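Local structure of DNA polymerase III, beta subunit (1VPK) at residues A[23-28]-A[65-70]; A[203-208]-A[232-237]. The protein forms a ring-shaped head-to-tail homodimer around DNA and probably tethers DNA polymerases and other proteins to it, making synthesis processive. All coordinates share one frame; numbering follows the deposited sequence.

Contact 1 of 2, residues A[23-28]-A[65-70]; sequences KDKITI and VKATVN
Lys25 reaches from helix 19-29 across Ala67 to the backbone of Thr68, and with it the first helix of the N-terminal domain is fastened to the antiparallel sheet it lies on. This is the helix-on-sheet packing of the DNA polymerase III beta-subunit fold, an alpha+beta arrangement in which a helix covers one face of an antiparallel sheet, here at strand 63-68. Lys25 and Ala67 are the closest backbone pair, with CA atoms 6.3 Å apart; the small alanine lets the helix approach and leaves a surface for the lysine chain to run over. Two carbons of that chain make the aliphatic contacts: CB lies 4.3 Å from Val69 CG2, and CD rests 3.9 Å from Ala67 CB, while CD and CE also pass close to Thr68 O. A bend at the second torsion (chi2 -74°) brings CD over to the Ala67 methyl, and another at chi4 (55°) directs the amino group to its acceptor. NZ donates to Thr68 O at 2.9 Å, with a C=O...N angle of 162°, so it meets the oxygen almost end-on. The same ammonium forms salt bridges with Glu21, one helical turn back, and with Asp240 beside strand 241-246. Glu21 OE2 also accepts from the backbone N of Asn70, so Lys25 and the backbone of Asn70 share one carboxylate oxygen. With a methionine here, Glu21 and Asp240 would probably lose their cation and Thr68 O this donor. Ile28, one turn on, lies near Val65; as branched apolar residues both suit the buried side of the helix, and both touch Val241 of the adjoining strand. Their approach is looser, the methyl carbons Ile28 CG2 and Val65 CG1 standing 4.7 Å apart.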
loop_
_atom_site.group_PDB
_atom_site.type_symbol
_atom_site.label_atom_id
_atom_site.label_comp_id
_atom_site.label_asym_id
_atom_site.label_seq_id
_atom_site.Cartn_x
_atom_site.Cartn_y
_atom_site.Cartn_z
ATOM N N LYS A 23 9.535 -22.779 -4.723
ATOM C CA LYS A 23 9.047 -21.399 -4.685
ATOM C C LYS A 23 9.279 -20.640 -6.009
ATOM O O LYS A 23 8.381 -19.977 -6.548
ATOM C CB LYS A 23 9.763 -20.664 -3.560
ATOM C CG LYS A 23 9.186 -19.288 -3.239
ATOM C CD LYS A 23 9.761 -18.750 -1.890
ATOM C CE LYS A 23 11.268 -18.476 -1.939
ATOM N NZ LYS A 23 11.820 -17.847 -0.663
ATOM N N ASP A 24 10.513 -20.713 -6.502
ATOM C CA ASP A 24 10.916 -20.094 -7.780
ATOM C C ASP A 24 10.069 -20.595 -8.965
ATOM O O ASP A 24 9.555 -19.801 -9.756
ATOM C CB ASP A 24 12.412 -20.350 -8.016
ATOM C CG ASP A 24 13.303 -19.617 -7.012
ATOM O OD1 ASP A 24 12.771 -19.046 -6.019
ATOM O OD2 ASP A 24 14.543 -19.615 -7.215
ATOM N N LYS A 25 9.885 -21.906 -9.087
ATOM C CA LYS A 25 9.095 -22.448 -10.219
ATOM C C LYS A 25 7.585 -22.170 -10.153
ATOM O O LYS A 25 6.941 -21.909 -11.184
ATOM C CB LYS A 25 9.388 -23.955 -10.408
ATOM C CG LYS A 25 10.873 -24.210 -10.722
ATOM C CD LYS A 25 11.181 -23.770 -12.190
ATOM C CE LYS A 25 12.660 -23.618 -12.529
ATOM N NZ LYS A 25 13.580 -24.730 -12.293
ATOM N N ILE A 26 7.019 -22.211 -8.946
ATOM C CA ILE A 26 5.631 -21.803 -8.738
ATOM C C ILE A 26 5.448 -20.336 -9.115
ATOM O O ILE A 26 4.517 -19.992 -9.821
ATOM C CB ILE A 26 5.191 -22.085 -7.279
ATOM C CG1 ILE A 26 5.068 -23.604 -7.055
ATOM C CG2 ILE A 26 3.929 -21.306 -6.897
ATOM C CD1 ILE A 26 3.951 -24.223 -7.719
ATOM N N THR A 27 6.329 -19.475 -8.600
ATOM C CA THR A 27 6.281 -18.046 -8.858
ATOM C C THR A 27 6.367 -17.750 -10.337
ATOM O O THR A 27 5.606 -16.927 -10.871
ATOM C CB THR A 27 7.442 -17.328 -8.107
ATOM O OG1 THR A 27 7.260 -17.539 -6.708
ATOM C CG2 THR A 27 7.440 -15.854 -8.329
ATOM N N ILE A 28 7.286 -18.426 -11.005
ATOM C CA ILE A 28 7.483 -18.214 -12.422
ATOM C C ILE A 28 6.267 -18.546 -13.264
ATOM O O ILE A 28 5.947 -17.817 -14.213
ATOM C CB ILE A 28 8.688 -19.011 -12.942
ATOM C CG1 ILE A 28 9.924 -18.315 -12.452
ATOM C CG2 ILE A 28 8.688 -19.084 -14.510
ATOM C CD1 ILE A 28 11.209 -19.104 -12.582
ATOM N N VAL A 65 2.855 -22.159 -19.607
ATOM C CA VAL A 65 4.186 -22.253 -19.036
ATOM C C VAL A 65 4.384 -23.667 -18.577
ATOM O O VAL A 65 3.509 -24.207 -17.890
ATOM C CB VAL A 65 4.333 -21.396 -17.801
ATOM C CG1 VAL A 65 5.762 -21.598 -17.177
ATOM C CG2 VAL A 65 4.116 -19.958 -18.119
ATOM N N LYS A 66 5.507 -24.266 -18.963
ATOM C CA LYS A 66 5.899 -25.601 -18.512
ATOM C C LYS A 66 7.281 -25.424 -17.867
ATOM O O LYS A 66 8.270 -25.133 -18.557
ATOM C CB LYS A 66 5.967 -26.562 -19.698
ATOM C CG LYS A 66 6.210 -28.023 -19.310
ATOM C CD LYS A 66 6.306 -28.956 -20.519
ATOM C CE LYS A 66 6.315 -30.391 -20.062
ATOM N NZ LYS A 66 6.336 -31.404 -21.183
ATOM N N ALA A 67 7.312 -25.543 -16.537
ATOM C CA ALA A 67 8.504 -25.389 -15.736
ATOM C C ALA A 67 8.997 -26.759 -15.276
ATOM O O ALA A 67 8.253 -27.557 -14.632
ATOM C CB ALA A 67 8.172 -24.511 -14.552
ATOM N N THR A 68 10.249 -27.059 -15.607
ATOM C CA THR A 68 10.887 -28.273 -15.120
ATOM C C THR A 68 11.476 -27.975 -13.720
ATOM O O THR A 68 12.217 -27.004 -13.542
ATOM C CB THR A 68 11.899 -28.760 -16.131
ATOM O OG1 THR A 68 11.201 -29.037 -17.355
ATOM C CG2 THR A 68 12.589 -30.036 -15.679
ATOM N N VAL A 69 11.063 -28.773 -12.726
ATOM C CA VAL A 69 11.495 -28.582 -11.350
ATOM C C VAL A 69 12.728 -29.469 -11.119
ATOM O O VAL A 69 12.730 -30.684 -11.395
ATOM C CB VAL A 69 10.376 -28.913 -10.353
ATOM C CG1 VAL A 69 10.769 -28.496 -8.926
ATOM C CG2 VAL A 69 9.106 -28.184 -10.738
ATOM N N ASN A 70 13.796 -28.848 -10.683
ATOM C CA ASN A 70 15.026 -29.589 -10.363
ATOM C C ASN A 70 14.979 -30.069 -8.928
ATOM O O ASN A 70 15.267 -29.316 -8.019
ATOM C CB ASN A 70 16.216 -28.697 -10.586
ATOM C CG ASN A 70 16.328 -28.284 -12.011
ATOM O OD1 ASN A 70 16.305 -29.156 -12.905
ATOM N ND2 ASN A 70 16.430 -26.956 -12.264
#

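Contact 2 of 2, residues A[203-208]-A[232-237]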
loop_
_atom_site.group_PDB
_atom_site.type_symbol
_atom_site.label_atom_id
_atom_site.label_comp_id
_atom_site.label_asym_id
_atom_site.label_seq_id
_atom_site.Cartn_x
_atom_site.Cartn_y
_atom_site.Cartn_z
ATOM N N PHE A 203 5.021 -8.960 -34.291
ATOM C CA PHE A 203 3.871 -9.609 -33.696
ATOM C C PHE A 203 3.406 -8.815 -32.456
ATOM O O PHE A 203 4.179 -8.099 -31.829
ATOM C CB PHE A 203 4.214 -11.046 -33.307
ATOM C CG PHE A 203 5.494 -11.195 -32.499
ATOM C CD1 PHE A 203 5.479 -11.057 -31.101
ATOM C CD2 PHE A 203 6.704 -11.507 -33.146
ATOM C CE1 PHE A 203 6.640 -11.196 -30.362
ATOM C CE2 PHE A 203 7.875 -11.670 -32.413
ATOM C CZ PHE A 203 7.859 -11.503 -31.033
ATOM N N LEU A 204 2.139 -8.987 -32.103
ATOM C CA LEU A 204 1.575 -8.394 -30.901
ATOM C C LEU A 204 1.361 -9.496 -29.855
ATOM O O LEU A 204 0.768 -10.525 -30.146
ATOM C CB LEU A 204 0.252 -7.747 -31.256
ATOM C CG LEU A 204 -0.544 -7.043 -30.159
ATOM C CD1 LEU A 204 0.162 -5.894 -29.542
ATOM C CD2 LEU A 204 -1.900 -6.614 -30.704
ATOM N N LEU A 205 1.903 -9.301 -28.663
ATOM C CA LEU A 205 1.573 -10.163 -27.536
ATOM C C LEU A 205 0.690 -9.374 -26.574
ATOM O O LEU A 205 0.896 -8.150 -26.366
ATOM C CB LEU A 205 2.845 -10.657 -26.839
ATOM C CG LEU A 205 3.826 -11.526 -27.655
ATOM C CD1 LEU A 205 5.034 -11.841 -26.808
ATOM C CD2 LEU A 205 3.180 -12.821 -28.219
ATOM N N SER A 206 -0.294 -10.063 -26.007
ATOM C CA SER A 206 -1.293 -9.476 -25.098
ATOM C C SER A 206 -0.619 -8.965 -23.837
ATOM O O SER A 206 0.500 -9.390 -23.489
ATOM C CB SER A 206 -2.392 -10.492 -24.708
ATOM O OG SER A 206 -1.942 -11.419 -23.692
ATOM N N LEU A 207 -1.303 -8.068 -23.130
ATOM C CA LEU A 207 -0.761 -7.549 -21.897
ATOM C C LEU A 207 -0.593 -8.660 -20.865
ATOM O O LEU A 207 0.441 -8.711 -20.192
ATOM C CB LEU A 207 -1.645 -6.433 -21.357
ATOM C CG LEU A 207 -1.183 -5.715 -20.082
ATOM C CD1 LEU A 207 0.237 -5.211 -20.198
ATOM C CD2 LEU A 207 -2.137 -4.599 -19.830
ATOM N N LYS A 208 -1.568 -9.571 -20.780
ATOM C CA LYS A 208 -1.457 -10.714 -19.876
ATOM C C LYS A 208 -0.222 -11.596 -20.210
ATOM O O LYS A 208 0.503 -12.006 -19.313
ATOM C CB LYS A 208 -2.748 -11.537 -19.814
ATOM C CG LYS A 208 -2.583 -12.741 -18.862
ATOM C CD LYS A 208 -3.663 -12.981 -17.864
ATOM C CE LYS A 208 -3.420 -14.322 -17.125
ATOM N NZ LYS A 208 -4.602 -15.147 -17.115
ATOM N N ARG A 232 2.377 -17.961 -35.470
ATOM C CA ARG A 232 1.170 -18.065 -34.652
ATOM C C ARG A 232 1.444 -17.969 -33.180
ATOM O O ARG A 232 0.608 -17.458 -32.452
ATOM C CB ARG A 232 0.409 -19.377 -34.932
ATOM C CG ARG A 232 -0.094 -19.493 -36.359
ATOM C CD ARG A 232 0.613 -20.623 -37.141
ATOM N N ARG A 233 2.600 -18.486 -32.751
ATOM C CA ARG A 233 2.996 -18.486 -31.374
ATOM C C ARG A 233 4.433 -18.061 -31.188
ATOM O O ARG A 233 5.266 -18.255 -32.076
ATOM C CB ARG A 233 2.836 -19.906 -30.825
ATOM C CG ARG A 233 1.416 -20.400 -30.916
ATOM C CD ARG A 233 1.126 -21.313 -29.784
ATOM N NE ARG A 233 1.751 -22.603 -29.989
ATOM C CZ ARG A 233 1.687 -23.603 -29.106
ATOM N NH1 ARG A 233 1.055 -23.459 -27.933
ATOM N NH2 ARG A 233 2.285 -24.756 -29.390
ATOM N N VAL A 234 4.709 -17.510 -30.021
ATOM C CA VAL A 234 6.047 -17.113 -29.604
ATOM C C VAL A 234 6.374 -17.930 -28.329
ATOM O O VAL A 234 5.594 -17.918 -27.352
ATOM C CB VAL A 234 6.073 -15.621 -29.275
ATOM C CG1 VAL A 234 7.460 -15.156 -28.734
ATOM C CG2 VAL A 234 5.699 -14.810 -30.498
ATOM N N SER A 235 7.514 -18.621 -28.358
ATOM C CA SER A 235 8.085 -19.271 -27.205
ATOM C C SER A 235 9.173 -18.369 -26.674
ATOM O O SER A 235 9.978 -17.851 -27.445
ATOM C CB SER A 235 8.692 -20.635 -27.560
ATOM O OG SER A 235 7.680 -21.621 -27.795
ATOM N N LEU A 236 9.183 -18.200 -25.362
ATOM C CA LEU A 236 10.252 -17.583 -24.624
ATOM C C LEU A 236 10.770 -18.660 -23.670
ATOM O O LEU A 236 10.025 -19.130 -22.798
ATOM C CB LEU A 236 9.707 -16.406 -23.834
ATOM C CG LEU A 236 10.709 -15.429 -23.237
ATOM C CD1 LEU A 236 10.701 -14.138 -24.063
ATOM C CD2 LEU A 236 10.348 -15.111 -21.818
ATOM N N SER A 237 12.023 -19.056 -23.854
ATOM C CA SER A 237 12.596 -20.225 -23.185
ATOM C C SER A 237 13.826 -19.835 -22.372
ATOM O O SER A 237 14.693 -19.068 -22.856
ATOM C CB SER A 237 13.082 -21.240 -24.240
ATOM O OG SER A 237 11.994 -21.782 -24.966
#
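Val234 presses one methyl group onto Phe203 and Leu205, joining strands of two different sheets without a hydrogen bond between them. Just before it, Arg233 points its CB away from strand 201-206, as the alternation of a strand requires, and its guanidinium bonds to Thr131. Val234 then faces inward. Its CG2 sits over one face of the Phe203 ring, 3.8 Å from the centroid and only 14° off the normal, a CH-pi contact; CE1 is the nearest ring atom, at 3.7 Å. A chi1 of 50°, with CG between the backbone N and the carbonyl carbon, swings the ring toward Val234, and a chi2 of 86° turns its face to the methyl. The same CG2 is 3.9 Å from Leu205 CD2, which comes at a slant from two residues along the strand. A beta-branched valine suits the site, being compact, apolar and at ease in an extended backbone. Two residues on, Leu236 packs instead on Ile225 and Val227 of the adjacent strand 224-229. Around the cluster, Tyr229 of that strand meets both Val234 and Phe203, Trp171 of strand 168-174 stacks on the Phe203 ring, and Met245 of strand 241-246 touches Leu205, while helix 207-218 begins immediately after Ser206, its N-cap.

How the contacts relate
Both contacts are largely buried and both use the same eight-stranded sheet, which runs from the N-terminal into the central domain: contact 1 brings strand 63-68, contact 2 strand 233-237, with strand 241-246 lying between these two. Their centres are 19 Å apart and their nearest atoms about 7 Å, so they do not touch. Contact 1 lays a helix on the sheet and reaches the surface at Asn70, which fits its mixture of aliphatic packing and charge. Contact 2, with every touching residue buried, brings this sheet against the edge strand of another and relies on apolar and aromatic groups alone.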